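Local coordinates for protein dihydroorotase (Campylobacter jejuni subsp. jejuni, PDB 3PNU) that probably catalyses the reversible, zinc-dependent cyclization of N-carbamoyl-L-aspartate to (S)-dihydroorotate in de novo pyrimidine biosynthesis, at residues Y100-L105 with L142-D147; F133-L138 with K178-L183; I209-L214 with V345-G350. One frame throughout, in Å; residues are numbered along the deposited sequence.

Interaction 1: Y100-L105 with L142-D147; sequences YDEKFL and LEAMSD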
ATOM      1  N   TYR A 100      29.636 -15.975  11.000  1.00 57.66           N
ATOM      2  CA  TYR A 100      30.649 -15.955  12.046  1.00 56.00           C
ATOM      3  C   TYR A 100      31.046 -17.390  12.419  1.00 57.63           C
ATOM      4  O   TYR A 100      30.234 -18.299  12.298  1.00 57.25           O
ATOM      5  CB  TYR A 100      30.117 -15.245  13.280  1.00 54.26           C
ATOM      6  CG  TYR A 100      29.668 -13.815  13.075  1.00 49.50           C
ATOM      7  CD1 TYR A 100      28.317 -13.457  13.138  1.00 43.00           C
ATOM      8  CD2 TYR A 100      30.589 -12.816  12.822  1.00 44.49           C
ATOM      9  CE1 TYR A 100      27.908 -12.123  12.964  1.00 39.06           C
ATOM     10  CE2 TYR A 100      30.191 -11.495  12.654  1.00 46.08           C
ATOM     11  CZ  TYR A 100      28.853 -11.159  12.723  1.00 43.59           C
ATOM     12  OH  TYR A 100      28.505  -9.839  12.535  1.00 45.87           O
ATOM     13  N   ASP A 101      32.291 -17.586  12.862  1.00 58.84           N
ATOM     14  CA  ASP A 101      32.766 -18.918  13.293  1.00 60.30           C
ATOM     15  C   ASP A 101      32.666 -19.062  14.821  1.00 60.13           C
ATOM     16  O   ASP A 101      32.425 -18.084  15.528  1.00 58.68           O
ATOM     17  CB  ASP A 101      34.205 -19.161  12.829  1.00 61.09           C
ATOM     18  CG  ASP A 101      35.184 -18.167  13.418  1.00 63.57           C
ATOM     19  OD1 ASP A 101      35.100 -17.859  14.627  1.00 67.48           O
ATOM     20  OD2 ASP A 101      36.057 -17.702  12.667  1.00 69.00           O
ATOM     21  N   GLU A 102      32.873 -20.274  15.322  1.00 61.01           N
ATOM     22  CA  GLU A 102      32.751 -20.545  16.752  1.00 62.37           C
ATOM     23  C   GLU A 102      33.686 -19.662  17.566  1.00 63.63           C
ATOM     24  O   GLU A 102      33.266 -19.040  18.549  1.00 64.18           O
ATOM     25  CB  GLU A 102      33.002 -22.027  17.039  1.00 62.18           C
ATOM     26  CG  GLU A 102      32.583 -22.510  18.442  1.00 64.99           C
ATOM     27  CD  GLU A 102      33.471 -21.994  19.588  1.00 68.79           C
ATOM     28  OE1 GLU A 102      33.005 -22.012  20.755  1.00 68.98           O
ATOM     29  OE2 GLU A 102      34.626 -21.571  19.330  1.00 71.36           O
ATOM     30  N   LYS A 103      34.946 -19.583  17.147  1.00 64.60           N
ATOM     31  CA  LYS A 103      35.926 -18.773  17.865  1.00 64.60           C
ATOM     32  C   LYS A 103      35.439 -17.339  18.040  1.00 62.90           C
ATOM     33  O   LYS A 103      35.509 -16.782  19.132  1.00 63.49           O
ATOM     34  CB  LYS A 103      37.299 -18.811  17.168  1.00 65.72           C
ATOM     35  CG  LYS A 103      38.374 -18.007  17.895  1.00 68.94           C
ATOM     36  CD  LYS A 103      39.804 -18.275  17.399  1.00 72.12           C
ATOM     37  CE  LYS A 103      40.814 -17.612  18.353  1.00 74.19           C
ATOM     38  NZ  LYS A 103      42.239 -17.920  18.033  1.00 75.99           N
ATOM     39  N   PHE A 104      34.932 -16.732  16.980  1.00 61.75           N
ATOM     40  CA  PHE A 104      34.457 -15.356  17.100  1.00 61.35           C
ATOM     41  C   PHE A 104      33.234 -15.233  18.006  1.00 61.04           C
ATOM     42  O   PHE A 104      33.104 -14.265  18.770  1.00 60.34           O
ATOM     43  CB  PHE A 104      34.126 -14.761  15.737  1.00 61.15           C
ATOM     44  CG  PHE A 104      33.474 -13.411  15.826  1.00 62.07           C
ATOM     45  CD1 PHE A 104      34.232 -12.257  15.820  1.00 62.73           C
ATOM     46  CD2 PHE A 104      32.095 -13.300  15.946  1.00 61.68           C
ATOM     47  CE1 PHE A 104      33.631 -11.013  15.910  1.00 62.66           C
ATOM     48  CE2 PHE A 104      31.492 -12.062  16.037  1.00 60.73           C
ATOM     49  CZ  PHE A 104      32.264 -10.915  16.018  1.00 61.77           C
ATOM     50  N   LEU A 105      32.333 -16.208  17.901  1.00 60.44           N
ATOM     51  CA  LEU A 105      31.112 -16.206  18.697  1.00 59.28           C
ATOM     52  C   LEU A 105      31.416 -16.366  20.177  1.00 59.59           C
ATOM     53  O   LEU A 105      30.787 -15.709  21.005  1.00 58.24           O
ATOM     54  CB  LEU A 105      30.144 -17.297  18.225  1.00 58.78           C
ATOM     55  CG  LEU A 105      29.495 -17.078  16.850  1.00 56.91           C
ATOM     56  CD1 LEU A 105      28.704 -18.311  16.408  1.00 54.43           C
ATOM     57  CD2 LEU A 105      28.612 -15.857  16.869  1.00 54.11           C
ATOM     58  N   LEU A 142      25.122 -21.353  13.129  1.00 46.44           N
ATOM     59  CA  LEU A 142      23.919 -21.596  13.933  1.00 46.05           C
ATOM     60  C   LEU A 142      24.131 -22.641  15.029  1.00 46.44           C
ATOM     61  O   LEU A 142      23.462 -22.594  16.082  1.00 45.18           O
ATOM     62  CB  LEU A 142      22.720 -21.957  13.047  1.00 45.58           C
ATOM     63  CG  LEU A 142      22.302 -20.875  12.038  1.00 44.78           C
ATOM     64  CD1 LEU A 142      21.062 -21.322  11.291  1.00 43.07           C
ATOM     65  CD2 LEU A 142      22.060 -19.558  12.707  1.00 34.52           C
ATOM     66  N   GLU A 143      25.050 -23.580  14.793  1.00 46.08           N
ATOM     67  CA  GLU A 143      25.361 -24.592  15.801  1.00 47.05           C
ATOM     68  C   GLU A 143      26.152 -23.993  16.947  1.00 44.94           C
ATOM     69  O   GLU A 143      25.915 -24.328  18.093  1.00 45.70           O
ATOM     70  CB  GLU A 143      26.087 -25.793  15.202  1.00 48.09           C
ATOM     71  CG  GLU A 143      25.154 -26.702  14.416  1.00 54.61           C
ATOM     72  CD  GLU A 143      25.826 -27.993  13.938  1.00 64.11           C
ATOM     73  OE1 GLU A 143      27.088 -28.062  13.922  1.00 67.04           O
ATOM     74  OE2 GLU A 143      25.082 -28.937  13.572  1.00 67.14           O
ATOM     75  N   ALA A 144      27.091 -23.114  16.636  1.00 44.40           N
ATOM     76  CA  ALA A 144      27.867 -22.436  17.665  1.00 44.53           C
ATOM     77  C   ALA A 144      26.894 -21.577  18.475  1.00 45.71           C
ATOM     78  O   ALA A 144      26.931 -21.582  19.718  1.00 45.95           O
ATOM     79  CB  ALA A 144      28.949 -21.582  17.056  1.00 43.69           C
ATOM     80  N   MET A 145      26.000 -20.862  17.780  1.00 45.21           N
ATOM     81  CA  MET A 145      25.019 -20.014  18.463  1.00 44.58           C
ATOM     82  C   MET A 145      24.173 -20.840  19.383  1.00 45.55           C
ATOM     83  O   MET A 145      23.836 -20.414  20.489  1.00 45.53           O
ATOM     84  CB  MET A 145      24.128 -19.268  17.482  1.00 44.21           C
ATOM     85  CG  MET A 145      24.835 -18.133  16.778  1.00 43.63           C
ATOM     86  SD  MET A 145      23.774 -17.195  15.672  1.00 42.42           S
ATOM     87  CE  MET A 145      22.526 -16.538  16.784  1.00 45.62           C
ATOM     88  N   SER A 146      23.842 -22.034  18.918  1.00 47.30           N
ATOM     89  CA  SER A 146      23.025 -22.950  19.676  1.00 47.88           C
ATOM     90  C   SER A 146      23.804 -23.370  20.935  1.00 48.66           C
ATOM     91  O   SER A 146      23.313 -23.227  22.056  1.00 47.76           O
ATOM     92  CB  SER A 146      22.635 -24.141  18.785  1.00 47.83           C
ATOM     93  OG  SER A 146      21.620 -24.932  19.375  1.00 51.58           O
ATOM     94  N   ASP A 147      25.031 -23.852  20.742  1.00 50.09           N
ATOM     95  CA  ASP A 147      25.886 -24.299  21.855  1.00 51.01           C
ATOM     96  C   ASP A 147      26.106 -23.177  22.876  1.00 51.32           C
ATOM     97  O   ASP A 147      25.986 -23.411  24.089  1.00 51.62           O
ATOM     98  CB  ASP A 147      27.248 -24.799  21.329  1.00 51.36           C
ATOM     99  CG  ASP A 147      27.124 -26.062  20.445  1.00 53.62           C
ATOM    100  OD1 ASP A 147      26.070 -26.734  20.500  1.00 49.71           O
ATOM    101  OD2 ASP A 147      28.086 -26.378  19.704  1.00 55.64           O
TER
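Between residues 100-105 and 142-147 the backbones come nearest at Glu102 and Ala144, 5.3 Å from Glu102 CA to Ala144 CA. Helix 102-108 starts at this point, whereas residues 142-147 form the last part of helix 135-147. Such proximity is possible because the second helix presents a methyl group: Ala144 CB points at the first helix and lies 4.0 Å from Glu102 CA. Leu105, one turn further along, closes over the same methyl. Its CG stands beside its own backbone N (chi1 -70°) and the branch reaches across, bringing Leu105 CD1 to 3.3 Å from Ala144 CB, which is tight for two methyl carbons. Leu105 CD1 also lies 3.9 Å from Met145 CG, the two side chains meeting at a slant.

The contact illustrates how outer helices of a TIM barrel pack against one another, here well away from the zinc site. Asp101 is the N-cap of the first helix; Asp101 OD1 accepts a nearly straight bond from Phe104 N at 2.6 Å. The preceding turn is tied to the second helix by Tyr100 O, which is hydrogen-bonded to Thr141 OG1. On the exposed side, Glu102 touches Ala144 with its CB and CG, while its side chain lies near a bound phosphate ion, probably from the crystallisation liquor. Inward, Met145 continues onto Leu152 of strand 152-154.

Interaction 2: F133-L138 with K178-L183; sequences FDIEYL and KHFPRL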
ATOM      1  N   PHE A 133      19.601 -19.571   2.387  1.00 49.57           N
ATOM      2  CA  PHE A 133      19.244 -20.291   3.592  1.00 48.98           C
ATOM      3  C   PHE A 133      19.615 -21.762   3.455  1.00 48.53           C
ATOM      4  O   PHE A 133      18.970 -22.637   4.002  1.00 47.79           O
ATOM      5  CB  PHE A 133      17.763 -20.079   3.949  1.00 49.67           C
ATOM      6  CG  PHE A 133      17.446 -18.657   4.342  1.00 48.24           C
ATOM      7  CD1 PHE A 133      17.578 -18.243   5.657  1.00 45.32           C
ATOM      8  CD2 PHE A 133      17.051 -17.734   3.394  1.00 44.83           C
ATOM      9  CE1 PHE A 133      17.303 -16.935   6.024  1.00 45.27           C
ATOM     10  CE2 PHE A 133      16.772 -16.423   3.756  1.00 48.27           C
ATOM     11  CZ  PHE A 133      16.900 -16.024   5.075  1.00 45.42           C
ATOM     12  N   ASP A 134      20.679 -22.007   2.704  1.00 49.94           N
ATOM     13  CA  ASP A 134      21.227 -23.332   2.515  1.00 50.07           C
ATOM     14  C   ASP A 134      21.668 -23.818   3.893  1.00 50.10           C
ATOM     15  O   ASP A 134      22.373 -23.101   4.604  1.00 49.71           O
ATOM     16  CB  ASP A 134      22.429 -23.247   1.567  1.00 50.93           C
ATOM     17  CG  ASP A 134      23.162 -24.571   1.426  1.00 52.48           C
ATOM     18  OD1 ASP A 134      24.369 -24.618   1.766  1.00 50.99           O
ATOM     19  OD2 ASP A 134      22.520 -25.562   1.019  1.00 54.20           O
ATOM     20  N   ILE A 135      21.253 -25.020   4.278  1.00 50.71           N
ATOM     21  CA  ILE A 135      21.588 -25.540   5.606  1.00 51.67           C
ATOM     22  C   ILE A 135      23.083 -25.675   5.925  1.00 53.24           C
ATOM     23  O   ILE A 135      23.492 -25.292   7.023  1.00 53.03           O
ATOM     24  CB  ILE A 135      20.873 -26.862   5.904  1.00 51.24           C
ATOM     25  CG1 ILE A 135      19.373 -26.604   6.076  1.00 52.19           C
ATOM     26  CG2 ILE A 135      21.417 -27.486   7.177  1.00 51.35           C
ATOM     27  CD1 ILE A 135      19.053 -25.593   7.174  1.00 51.38           C
ATOM     28  N   GLU A 136      23.900 -26.190   4.999  1.00 54.19           N
ATOM     29  CA  GLU A 136      25.334 -26.330   5.287  1.00 55.65           C
ATOM     30  C   GLU A 136      26.050 -24.989   5.359  1.00 54.40           C
ATOM     31  O   GLU A 136      26.932 -24.789   6.182  1.00 53.41           O
ATOM     32  CB  GLU A 136      26.020 -27.295   4.312  1.00 55.98           C
ATOM     33  CG  GLU A 136      25.540 -28.743   4.522  1.00 61.21           C
ATOM     34  CD  GLU A 136      25.826 -29.293   5.943  1.00 65.05           C
ATOM     35  OE1 GLU A 136      26.951 -29.091   6.460  1.00 68.75           O
ATOM     36  OE2 GLU A 136      24.926 -29.948   6.531  1.00 67.32           O
ATOM     37  N   TYR A 137      25.660 -24.074   4.498  1.00 54.16           N
ATOM     38  CA  TYR A 137      26.232 -22.742   4.497  1.00 55.16           C
ATOM     39  C   TYR A 137      26.069 -22.058   5.886  1.00 54.47           C
ATOM     40  O   TYR A 137      26.984 -21.420   6.383  1.00 54.31           O
ATOM     41  CB  TYR A 137      25.543 -21.952   3.401  1.00 55.87           C
ATOM     42  CG  TYR A 137      25.927 -20.513   3.283  1.00 62.03           C
ATOM     43  CD1 TYR A 137      27.125 -20.141   2.673  1.00 68.02           C
ATOM     44  CD2 TYR A 137      25.066 -19.511   3.729  1.00 67.86           C
ATOM     45  CE1 TYR A 137      27.476 -18.804   2.541  1.00 72.04           C
ATOM     46  CE2 TYR A 137      25.403 -18.170   3.601  1.00 73.21           C
ATOM     47  CZ  TYR A 137      26.609 -17.822   3.005  1.00 75.66           C
ATOM     48  OH  TYR A 137      26.948 -16.492   2.872  1.00 82.73           O
ATOM     49  N   LEU A 138      24.905 -22.221   6.509  1.00 52.23           N
ATOM     50  CA  LEU A 138      24.642 -21.622   7.811  1.00 50.92           C
ATOM     51  C   LEU A 138      24.969 -22.537   8.998  1.00 49.94           C
ATOM     52  O   LEU A 138      25.051 -22.072  10.121  1.00 48.03           O
ATOM     53  CB  LEU A 138      23.158 -21.246   7.909  1.00 49.71           C
ATOM     54  CG  LEU A 138      22.628 -20.221   6.912  1.00 48.95           C
ATOM     55  CD1 LEU A 138      21.108 -20.201   6.944  1.00 48.27           C
ATOM     56  CD2 LEU A 138      23.216 -18.832   7.179  1.00 44.55           C
ATOM     57  N   LYS A 178      13.632 -27.061  12.748  1.00 44.48           N
ATOM     58  CA  LYS A 178      13.815 -28.508  12.721  1.00 45.50           C
ATOM     59  C   LYS A 178      15.297 -28.891  12.681  1.00 44.90           C
ATOM     60  O   LYS A 178      15.711 -29.824  13.351  1.00 45.82           O
ATOM     61  CB  LYS A 178      13.063 -29.118  11.540  1.00 45.77           C
ATOM     62  CG  LYS A 178      11.564 -28.938  11.656  1.00 50.28           C
ATOM     63  CD  LYS A 178      10.762 -29.750  10.635  1.00 52.86           C
ATOM     64  CE  LYS A 178      10.938 -29.278   9.222  1.00 55.38           C
ATOM     65  NZ  LYS A 178      10.092 -30.111   8.305  1.00 56.82           N
ATOM     66  N   HIS A 179      16.081 -28.155  11.899  1.00 44.70           N
ATOM     67  CA  HIS A 179      17.494 -28.414  11.763  1.00 44.49           C
ATOM     68  C   HIS A 179      18.308 -27.901  12.937  1.00 44.90           C
ATOM     69  O   HIS A 179      19.397 -28.385  13.163  1.00 47.46           O
ATOM     70  CB  HIS A 179      18.045 -27.797  10.482  1.00 44.44           C
ATOM     71  CG  HIS A 179      17.783 -28.600   9.245  1.00 47.68           C
ATOM     72  ND1 HIS A 179      16.669 -28.422   8.451  1.00 52.75           N
ATOM     73  CD2 HIS A 179      18.512 -29.574   8.648  1.00 50.48           C
ATOM     74  CE1 HIS A 179      16.715 -29.255   7.426  1.00 46.12           C
ATOM     75  NE2 HIS A 179      17.823 -29.965   7.522  1.00 51.48           N
ATOM     76  N   PHE A 180      17.803 -26.925  13.683  1.00 43.88           N
ATOM     77  CA  PHE A 180      18.557 -26.370  14.812  1.00 42.83           C
ATOM     78  C   PHE A 180      17.631 -26.280  16.012  1.00 43.37           C
ATOM     79  O   PHE A 180      17.314 -25.196  16.467  1.00 44.82           O
ATOM     80  CB  PHE A 180      19.129 -25.012  14.430  1.00 41.82           C
ATOM     81  CG  PHE A 180      20.039 -25.059  13.221  1.00 42.82           C
ATOM     82  CD1 PHE A 180      21.363 -25.456  13.342  1.00 43.81           C
ATOM     83  CD2 PHE A 180      19.573 -24.716  11.969  1.00 41.71           C
ATOM     84  CE1 PHE A 180      22.190 -25.507  12.235  1.00 41.54           C
ATOM     85  CE2 PHE A 180      20.393 -24.759  10.876  1.00 37.81           C
ATOM     86  CZ  PHE A 180      21.703 -25.156  11.004  1.00 40.47           C
ATOM     87  N   PRO A 181      17.227 -27.433  16.548  1.00 44.04           N
ATOM     88  CA  PRO A 181      16.223 -27.495  17.593  1.00 44.81           C
ATOM     89  C   PRO A 181      16.585 -26.935  18.952  1.00 46.61           C
ATOM     90  O   PRO A 181      15.686 -26.744  19.766  1.00 47.11           O
ATOM     91  CB  PRO A 181      15.892 -28.992  17.687  1.00 45.04           C
ATOM     92  CG  PRO A 181      17.119 -29.691  17.174  1.00 45.25           C
ATOM     93  CD  PRO A 181      17.814 -28.754  16.240  1.00 45.08           C
ATOM     94  N   ARG A 182      17.861 -26.671  19.203  1.00 47.72           N
ATOM     95  CA  ARG A 182      18.270 -26.099  20.479  1.00 49.06           C
ATOM     96  C   ARG A 182      18.572 -24.618  20.323  1.00 47.35           C
ATOM     97  O   ARG A 182      18.998 -23.968  21.269  1.00 48.73           O
ATOM     98  CB  ARG A 182      19.491 -26.836  21.045  1.00 50.50           C
ATOM     99  CG  ARG A 182      19.253 -28.338  21.246  1.00 55.52           C
ATOM    100  CD  ARG A 182      20.511 -29.063  21.721  1.00 59.16           C
ATOM    101  NE  ARG A 182      21.683 -28.748  20.895  1.00 63.49           N
ATOM    102  CZ  ARG A 182      21.983 -29.306  19.719  1.00 65.57           C
ATOM    103  NH1 ARG A 182      21.186 -30.221  19.165  1.00 64.22           N
ATOM    104  NH2 ARG A 182      23.090 -28.921  19.081  1.00 67.42           N
ATOM    105  N   LEU A 183      18.365 -24.085  19.124  1.00 45.22           N
ATOM    106  CA  LEU A 183      18.588 -22.664  18.870  1.00 43.04           C
ATOM    107  C   LEU A 183      17.306 -21.873  19.174  1.00 42.38           C
ATOM    108  O   LEU A 183      16.213 -22.296  18.807  1.00 42.23           O
ATOM    109  CB  LEU A 183      18.950 -22.464  17.406  1.00 41.48           C
ATOM    110  CG  LEU A 183      19.285 -21.061  16.884  1.00 40.71           C
ATOM    111  CD1 LEU A 183      20.541 -20.460  17.549  1.00 36.72           C
ATOM    112  CD2 LEU A 183      19.489 -21.115  15.398  1.00 31.67           C
TER
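The Ile135 side chain lies across one face of the His179 imidazole, the tightly packed half of this contact. Ile135 CG1 sits 3.9 Å from the centroid of the His179 ring and 2° off its normal, a CH-pi contact over the centre. The flanking carbons spread the grip: Ile135 CG2 is 3.9 Å from His179 CD2, and Ile135 CD1 is 3.9 Å from His179 CG. With chi1 at -69°, CG1 stands beside the backbone N and CG2 lies anti to it, which lets both branches rest on the ring. His179 ND1 is hydrogen-bonded to Lys175 O one turn back, which helps fix the imidazole's rotation. Ile135 CD1 also meets Phe180, 4.0 Å from its CE2.

Elsewhere the fit is looser. Leu138 faces residues 178-183, but Leu138 CB stays 5.2 Å from Phe180 CZ, and the helix start is solvent-exposed at Asp134, whose OD1 caps Tyr137 N at 3.1 Å from above the carboxylate plane. The chain leaves helix 170-179 at Phe180 and enters a type I turn to Leu183; Phe180 packs on Leu142 and Glu143 and Leu183 on Met145, joining the end of helix 170-179 and the turn before strand 185-187 to helix 135-147.

Interaction 3: I209-L214 with V345-G350; sequences ITLHHL and VPYMAG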
ATOM      1  N   ILE A 209       6.123  -8.628  18.946  1.00 33.30           N
ATOM      2  CA  ILE A 209       5.024  -7.930  18.278  1.00 34.66           C
ATOM      3  C   ILE A 209       5.111  -6.415  18.560  1.00 35.57           C
ATOM      4  O   ILE A 209       5.445  -5.996  19.683  1.00 35.98           O
ATOM      5  CB  ILE A 209       3.657  -8.422  18.732  1.00 34.94           C
ATOM      6  CG1 ILE A 209       3.497  -9.906  18.445  1.00 34.97           C
ATOM      7  CG2 ILE A 209       2.588  -7.657  17.997  1.00 35.63           C
ATOM      8  CD1 ILE A 209       2.197 -10.472  18.931  1.00 36.43           C
ATOM      9  N   THR A 210       4.815  -5.609  17.537  1.00 34.94           N
ATOM     10  CA  THR A 210       4.891  -4.159  17.644  1.00 34.10           C
ATOM     11  C   THR A 210       3.613  -3.550  18.155  1.00 34.42           C
ATOM     12  O   THR A 210       2.558  -4.195  18.255  1.00 33.94           O
ATOM     13  CB  THR A 210       5.119  -3.485  16.266  1.00 33.57           C
ATOM     14  OG1 THR A 210       3.934  -3.625  15.477  1.00 32.82           O
ATOM     15  CG2 THR A 210       6.307  -4.078  15.556  1.00 33.22           C
ATOM     16  N   LEU A 211       3.693  -2.268  18.447  1.00 34.48           N
ATOM     17  CA  LEU A 211       2.522  -1.583  18.887  1.00 35.75           C
ATOM     18  C   LEU A 211       1.583  -1.383  17.714  1.00 35.22           C
ATOM     19  O   LEU A 211       0.417  -1.753  17.785  1.00 35.32           O
ATOM     20  CB  LEU A 211       2.904  -0.248  19.501  1.00 36.88           C
ATOM     21  CG  LEU A 211       1.730   0.648  19.897  1.00 36.56           C
ATOM     22  CD1 LEU A 211       0.731  -0.124  20.701  1.00 37.54           C
ATOM     23  CD2 LEU A 211       2.256   1.885  20.637  1.00 36.59           C
ATOM     24  N   HIS A 212       2.095  -0.823  16.622  1.00 35.69           N
ATOM     25  CA  HIS A 212       1.230  -0.520  15.470  1.00 35.50           C
ATOM     26  C   HIS A 212       0.495  -1.724  14.888  1.00 35.97           C
ATOM     27  O   HIS A 212      -0.694  -1.628  14.591  1.00 37.09           O
ATOM     28  CB  HIS A 212       1.948   0.343  14.415  1.00 35.97           C
ATOM     29  CG  HIS A 212       3.304  -0.143  14.011  1.00 33.75           C
ATOM     30  ND1 HIS A 212       4.408  -0.053  14.833  1.00 32.65           N
ATOM     31  CD2 HIS A 212       3.751  -0.659  12.840  1.00 34.35           C
ATOM     32  CE1 HIS A 212       5.465  -0.533  14.201  1.00 35.83           C
ATOM     33  NE2 HIS A 212       5.092  -0.917  12.990  1.00 33.59           N
ATOM     34  N   HIS A 213       1.158  -2.872  14.801  1.00 36.22           N
ATOM     35  CA  HIS A 213       0.516  -4.059  14.248  1.00 34.39           C
ATOM     36  C   HIS A 213      -0.634  -4.591  15.080  1.00 37.08           C
ATOM     37  O   HIS A 213      -1.424  -5.446  14.587  1.00 35.87           O
ATOM     38  CB  HIS A 213       1.534  -5.147  13.971  1.00 34.03           C
ATOM     39  CG  HIS A 213       2.437  -4.833  12.826  1.00 31.64           C
ATOM     40  ND1 HIS A 213       3.778  -4.571  12.984  1.00 35.08           N
ATOM     41  CD2 HIS A 213       2.182  -4.711  11.500  1.00 30.65           C
ATOM     42  CE1 HIS A 213       4.316  -4.319  11.803  1.00 36.65           C
ATOM     43  NE2 HIS A 213       3.368  -4.397  10.886  1.00 32.17           N
ATOM     44  N   LEU A 214      -0.745  -4.129  16.328  1.00 36.04           N
ATOM     45  CA  LEU A 214      -1.876  -4.531  17.165  1.00 38.13           C
ATOM     46  C   LEU A 214      -3.078  -3.652  16.843  1.00 39.60           C
ATOM     47  O   LEU A 214      -4.203  -3.975  17.205  1.00 39.37           O
ATOM     48  CB  LEU A 214      -1.568  -4.352  18.650  1.00 37.41           C
ATOM     49  CG  LEU A 214      -0.605  -5.348  19.272  1.00 39.78           C
ATOM     50  CD1 LEU A 214      -0.193  -4.857  20.668  1.00 36.39           C
ATOM     51  CD2 LEU A 214      -1.225  -6.749  19.289  1.00 33.01           C
ATOM     52  N   VAL A 345       8.990  12.816  12.874  1.00 64.05           N
ATOM     53  CA  VAL A 345       7.556  12.805  13.097  1.00 61.67           C
ATOM     54  C   VAL A 345       7.240  11.544  13.882  1.00 61.45           C
ATOM     55  O   VAL A 345       7.550  10.440  13.447  1.00 60.83           O
ATOM     56  CB  VAL A 345       6.743  12.781  11.778  1.00 61.49           C
ATOM     57  CG1 VAL A 345       5.246  12.868  12.088  1.00 58.02           C
ATOM     58  CG2 VAL A 345       7.168  13.926  10.834  1.00 60.26           C
ATOM     59  N   PRO A 346       6.612  11.700  15.043  1.00 61.20           N
ATOM     60  CA  PRO A 346       6.281  10.546  15.859  1.00 59.55           C
ATOM     61  C   PRO A 346       4.974   9.918  15.461  1.00 58.08           C
ATOM     62  O   PRO A 346       4.191  10.535  14.758  1.00 57.10           O
ATOM     63  CB  PRO A 346       6.119  11.154  17.248  1.00 59.40           C
ATOM     64  CG  PRO A 346       5.500  12.468  16.967  1.00 60.71           C
ATOM     65  CD  PRO A 346       6.152  12.951  15.667  1.00 61.04           C
ATOM     66  N   TYR A 347       4.766   8.689  15.937  1.00 57.18           N
ATOM     67  CA  TYR A 347       3.554   7.930  15.719  1.00 55.64           C
ATOM     68  C   TYR A 347       2.479   8.589  16.549  1.00 56.15           C
ATOM     69  O   TYR A 347       2.781   9.201  17.579  1.00 57.26           O
ATOM     70  CB  TYR A 347       3.772   6.471  16.158  1.00 54.47           C
ATOM     71  CG  TYR A 347       2.541   5.578  16.074  1.00 51.77           C
ATOM     72  CD1 TYR A 347       1.931   5.318  14.856  1.00 52.22           C
ATOM     73  CD2 TYR A 347       2.012   4.969  17.199  1.00 49.75           C
ATOM     74  CE1 TYR A 347       0.808   4.501  14.767  1.00 49.33           C
ATOM     75  CE2 TYR A 347       0.884   4.133  17.111  1.00 47.65           C
ATOM     76  CZ  TYR A 347       0.300   3.908  15.878  1.00 46.93           C
ATOM     77  OH  TYR A 347      -0.810   3.109  15.749  1.00 48.69           O
ATOM     78  N   MET A 348       1.226   8.485  16.117  1.00 56.72           N
ATOM     79  CA  MET A 348       0.125   9.108  16.842  1.00 57.13           C
ATOM     80  C   MET A 348       0.320  10.644  16.935  1.00 57.75           C
ATOM     81  O   MET A 348      -0.336  11.308  17.729  1.00 57.02           O
ATOM     82  CB  MET A 348       0.027   8.496  18.238  1.00 57.45           C
ATOM     83  CG  MET A 348      -0.520   7.074  18.289  1.00 59.87           C
ATOM     84  SD  MET A 348      -2.318   7.018  18.303  1.00 69.18           S
ATOM     85  CE  MET A 348      -2.643   5.248  18.320  1.00 67.58           C
ATOM     86  N   ALA A 349       1.228  11.199  16.126  1.00 58.78           N
ATOM     87  CA  ALA A 349       1.492  12.640  16.117  1.00 59.85           C
ATOM     88  C   ALA A 349       0.178  13.426  16.189  1.00 61.78           C
ATOM     89  O   ALA A 349      -0.815  13.042  15.567  1.00 62.11           O
ATOM     90  CB  ALA A 349       2.261  13.024  14.871  1.00 59.09           C
ATOM     91  N   GLY A 350       0.166  14.505  16.970  1.00 63.75           N
ATOM     92  CA  GLY A 350      -1.034  15.349  17.132  1.00 65.08           C
ATOM     93  C   GLY A 350      -2.253  14.697  17.774  1.00 66.07           C
ATOM     94  O   GLY A 350      -3.313  15.311  17.875  1.00 65.71           O
TER
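At the edge of the two-zinc site, Leu211 and His212 of the loop that follows barrel strand 205-209 meet Tyr347 from the C-terminal part of the chain. The loop illustrates a TIM-barrel rule, that the segments following the strands surround the active site: the His212 side chain is about 5 Å from that of the zinc ligand Asp261. The contact is light and made by van der Waals touches. Tyr347 reaches across with CG anti to its backbone N (chi1 176°), and Tyr347 OH ends 4.1 Å from His212 CB. Leu211 CD2 approaches the same ring obliquely, 4.4 Å from Tyr347 CE2.

His212 offers Tyr347 only the base of its side chain. Its CG is wedged between the backbone N and the carbonyl carbon (chi1 49°), and the imidazole leads away, with Thr210 OG1 over one face, 3.6 Å above the ring plane. That oxygen organises the loop as an ST motif: Thr210 OG1 accepts from His213 N at 3.0 Å and is hydrogen-bonded to His213 ND1 at 2.7 Å. His213 NE2 in turn bonds to Pro234 O. Tyr347 itself lies in a type II turn, Pro346 to Ala349, and its backbone is hydrogen-bonded to Phe280.

Leu211 packs on Val288, Leu289 and Leu292 of helix 285-296 and on Phe258 of strand 256-258, while Met348 reaches Val288, so the same helix touches both segments.

In the fold
From the N terminus, interaction 1 opens at 100-105 and interaction 2 opens at 133-138, inside the loop that interaction 1 closes at 142-147; interaction 2 closes only at 178-183. The two therefore cross, and helix 135-147 serves both. They also touch, Ser146 OG lying 3.2 Å from Arg182 C, so helices 102-108, 135-147 and 170-179 form a continuous patch on the outside of the barrel. Interaction 3 follows in series and spans 130 residues, tying the loop after strand 205-209 to the turn before strand 352-357. It lies on the opposite side of the chain's centre from the other two, its nearest atoms about 17 Å from interaction 2, and joins barrel to antiparallel sheet.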